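Local coordinates for TOG array regulator of axonemal microtubules protein 1 (Mus musculus, PDB 5DN7), which takes part in ciliogenesis, binding microtubules and promoting their polymerization through its TOG domains, of which this chain holds the second, at residues A[202-207]-A[242-247]. Residues are numbered along the deposited sequence; the frame is centred on the assembly and turned at random.
Sequences ALEAFA and QARLAR
R244 sets off with CG anti to its backbone N (chi1 -179°) and bends at chi2, while E204 carries CG anti to its carbonyl carbon and also bends at chi2; the two side chains meet crossing at about a right angle. The salt bridge runs from R244 NE to E204 OE2 at 2.7 Å. NE has OE2 close to the guanidinium plane, but the carboxylate oxygen is approached from above its own plane, 41° out of it. R244 NH2 adds two weak bonds, to E204 OE2 at 3.2 Å and to E204 OE1 at 3.4 Å; the carboxylate carbon lies at the guanidinium edge, in its plane, and the two planes are somewhat turned against each other. A207 points its CB at one guanidinium face, 3.5 Å above the plane and over its centre, 3.6 Å from R244 CZ. R244 NH2 also bonds T249 O, and R244 NH1 reaches R247 O weakly, in plane, where the chain leaves the helix; E204 OE1 accepts from A262 N. Helices 196-213, part of predicted HEAT repeat 8, and 237-246 belong to the HEAT-type solenoid of TOG 2; the short axes of 202-207 and 242-246 come within 9.3 Å, crossing at 50°. An alanine in place of R244 would probably leave the buried E204 carboxylate without its cationic mate, strip the cover from A207 CB and take from T249 O the donor that R244 NH2 supplies. L245, next in the helix, brings CD1 to 4.0 Å from A207 CA and equally near F206 O, and itself touches F222 of helix 219-226. The R244 aliphatic stem passes L203, its CG 3.7 Å from L203 O. The ring of F206 leads away from helix 237-246 to pack on L221, A224 and V225.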
ATOM      1  N   ALA A 202       3.705   6.356  12.698  1.00 14.49           N
ATOM      2  CA  ALA A 202       3.149   5.403  13.654  1.00 20.43           C
ATOM      3  C   ALA A 202       2.351   6.090  14.761  1.00 18.80           C
ATOM      4  O   ALA A 202       1.364   5.539  15.229  1.00 16.12           O
ATOM      5  CB  ALA A 202       4.259   4.542  14.270  1.00 19.58           C
ATOM      6  N   LEU A 203       2.787   7.269  15.197  1.00 16.10           N
ATOM      7  CA  LEU A 203       2.013   8.024  16.176  1.00 19.37           C
ATOM      8  C   LEU A 203       0.673   8.472  15.571  1.00 14.90           C
ATOM      9  O   LEU A 203      -0.372   8.361  16.220  1.00 23.99           O
ATOM     10  CB  LEU A 203       2.821   9.226  16.692  1.00 22.11           C
ATOM     11  CG  LEU A 203       4.051   8.815  17.531  1.00 33.42           C
ATOM     12  CD1 LEU A 203       5.076   9.945  17.627  1.00 29.25           C
ATOM     13  CD2 LEU A 203       3.653   8.330  18.933  1.00 17.06           C
ATOM     14  N   GLU A 204       0.683   8.950  14.326  1.00 14.52           N
ATOM     15  CA  GLU A 204      -0.606   9.262  13.683  1.00 16.75           C
ATOM     16  C   GLU A 204      -1.512   8.040  13.604  1.00 21.74           C
ATOM     17  O   GLU A 204      -2.742   8.118  13.871  1.00 24.53           O
ATOM     18  CB  GLU A 204      -0.398   9.823  12.274  1.00 22.85           C
ATOM     19  CG  GLU A 204       0.247  11.192  12.248  1.00 27.57           C
ATOM     20  CD  GLU A 204      -0.632  12.302  12.852  1.00 32.11           C
ATOM     21  OE1 GLU A 204      -1.651  12.695  12.230  1.00 24.63           O
ATOM     22  OE2 GLU A 204      -0.281  12.798  13.950  1.00 33.44           O
ATOM     23  N   ALA A 205      -0.908   6.904  13.243  1.00 16.43           N
ATOM     24  CA  ALA A 205      -1.673   5.676  13.162  1.00 19.40           C
ATOM     25  C   ALA A 205      -2.263   5.353  14.522  1.00 20.88           C
ATOM     26  O   ALA A 205      -3.417   4.964  14.604  1.00 15.91           O
ATOM     27  CB  ALA A 205      -0.830   4.520  12.655  1.00 17.45           C
ATOM     28  N   PHE A 206      -1.491   5.537  15.587  1.00 14.41           N
ATOM     29  CA  PHE A 206      -2.004   5.239  16.920  1.00 15.10           C
ATOM     30  C   PHE A 206      -3.136   6.200  17.320  1.00 21.11           C
ATOM     31  O   PHE A 206      -4.071   5.784  18.001  1.00 24.56           O
ATOM     32  CB  PHE A 206      -0.866   5.231  17.953  1.00 15.55           C
ATOM     33  CG  PHE A 206      -0.366   3.811  18.277  1.00 15.65           C
ATOM     34  CD1 PHE A 206       0.199   3.015  17.288  1.00 20.53           C
ATOM     35  CD2 PHE A 206      -0.527   3.265  19.546  1.00 16.46           C
ATOM     36  CE1 PHE A 206       0.619   1.700  17.562  1.00 23.40           C
ATOM     37  CE2 PHE A 206      -0.128   1.944  19.826  1.00 19.79           C
ATOM     38  CZ  PHE A 206       0.455   1.174  18.834  1.00 19.88           C
ATOM     39  N   ALA A 207      -3.078   7.459  16.885  1.00 18.80           N
ATOM     40  CA  ALA A 207      -4.198   8.371  17.120  1.00 22.13           C
ATOM     41  C   ALA A 207      -5.467   7.834  16.459  1.00 22.01           C
ATOM     42  O   ALA A 207      -6.557   7.813  17.080  1.00 22.02           O
ATOM     43  CB  ALA A 207      -3.880   9.786  16.604  1.00 16.29           C
ATOM     44  N   GLN A 242       1.101   9.197  24.567  1.00 27.80           N
ATOM     45  CA  GLN A 242       0.142   9.907  25.381  1.00 30.23           C
ATOM     46  C   GLN A 242      -0.009  11.358  24.953  1.00 32.05           C
ATOM     47  O   GLN A 242      -1.080  11.851  24.868  1.00 28.65           O
ATOM     48  CB  GLN A 242       0.465   9.779  26.856  1.00 31.88           C
ATOM     49  CG  GLN A 242       0.283   8.368  27.370  1.00 39.74           C
ATOM     50  CD  GLN A 242       0.460   8.240  28.841  1.00 46.24           C
ATOM     51  OE1 GLN A 242       1.539   8.434  29.373  1.00 47.56           O
ATOM     52  NE2 GLN A 242      -0.602   7.908  29.510  1.00 45.06           N
ATOM     53  N   ALA A 243       1.105  11.992  24.643  1.00 39.01           N
ATOM     54  CA  ALA A 243       1.085  13.367  24.158  1.00 30.19           C
ATOM     55  C   ALA A 243       0.259  13.440  22.884  1.00 21.34           C
ATOM     56  O   ALA A 243      -0.625  14.270  22.777  1.00 28.26           O
ATOM     57  CB  ALA A 243       2.482  13.868  23.924  1.00 29.43           C
ATOM     58  N   ARG A 244       0.526  12.546  21.933  1.00 20.19           N
ATOM     59  CA  ARG A 244      -0.243  12.508  20.691  1.00 22.66           C
ATOM     60  C   ARG A 244      -1.740  12.258  20.920  1.00 28.13           C
ATOM     61  O   ARG A 244      -2.579  12.921  20.321  1.00 27.19           O
ATOM     62  CB  ARG A 244       0.306  11.441  19.739  1.00 22.69           C
ATOM     63  CG  ARG A 244      -0.451  11.364  18.401  1.00 21.94           C
ATOM     64  CD  ARG A 244      -0.437  12.731  17.688  1.00 24.15           C
ATOM     65  NE  ARG A 244      -1.225  12.754  16.455  1.00 17.07           N
ATOM     66  CZ  ARG A 244      -2.508  13.075  16.402  1.00 19.06           C
ATOM     67  NH1 ARG A 244      -3.150  13.374  17.522  1.00 19.00           N
ATOM     68  NH2 ARG A 244      -3.151  13.079  15.239  1.00 18.44           N
ATOM     69  N   LEU A 245      -2.067  11.295  21.774  1.00 26.47           N
ATOM     70  CA  LEU A 245      -3.468  10.930  22.039  1.00 20.97           C
ATOM     71  C   LEU A 245      -4.210  12.051  22.736  1.00 25.91           C
ATOM     72  O   LEU A 245      -5.408  12.201  22.551  1.00 34.55           O
ATOM     73  CB  LEU A 245      -3.556   9.667  22.898  1.00 28.52           C
ATOM     74  CG  LEU A 245      -3.721   8.310  22.222  1.00 28.31           C
ATOM     75  CD1 LEU A 245      -2.955   8.223  20.912  1.00 31.38           C
ATOM     76  CD2 LEU A 245      -3.257   7.249  23.188  1.00 23.02           C
ATOM     77  N   ALA A 246      -3.502  12.824  23.556  1.00 25.78           N
ATOM     78  CA  ALA A 246      -4.123  13.961  24.228  1.00 34.78           C
ATOM     79  C   ALA A 246      -4.575  15.018  23.213  1.00 41.08           C
ATOM     80  O   ALA A 246      -5.565  15.714  23.434  1.00 37.57           O
ATOM     81  CB  ALA A 246      -3.166  14.567  25.243  1.00 31.58           C
ATOM     82  N   ARG A 247      -3.847  15.136  22.102  1.00 43.95           N
ATOM     83  CA  ARG A 247      -4.261  16.017  21.003  1.00 39.59           C
ATOM     84  C   ARG A 247      -5.403  15.373  20.238  1.00 42.45           C
ATOM     85  O   ARG A 247      -5.184  14.493  19.405  1.00 42.83           O
ATOM     86  CB  ARG A 247      -3.107  16.298  20.048  1.00 28.89           C
ATOM     87  CG  ARG A 247      -1.931  16.972  20.693  1.00 47.25           C
ATOM     88  CD  ARG A 247      -2.366  18.199  21.466  1.00 60.57           C
ATOM     89  NE  ARG A 247      -1.256  19.134  21.623  1.00 69.19           N
ATOM     90  CZ  ARG A 247      -1.134  20.276  20.947  1.00 69.23           C
ATOM     91  NH1 ARG A 247      -2.061  20.645  20.069  1.00 61.92           N
ATOM     92  NH2 ARG A 247      -0.084  21.054  21.160  1.00 69.93           N
TER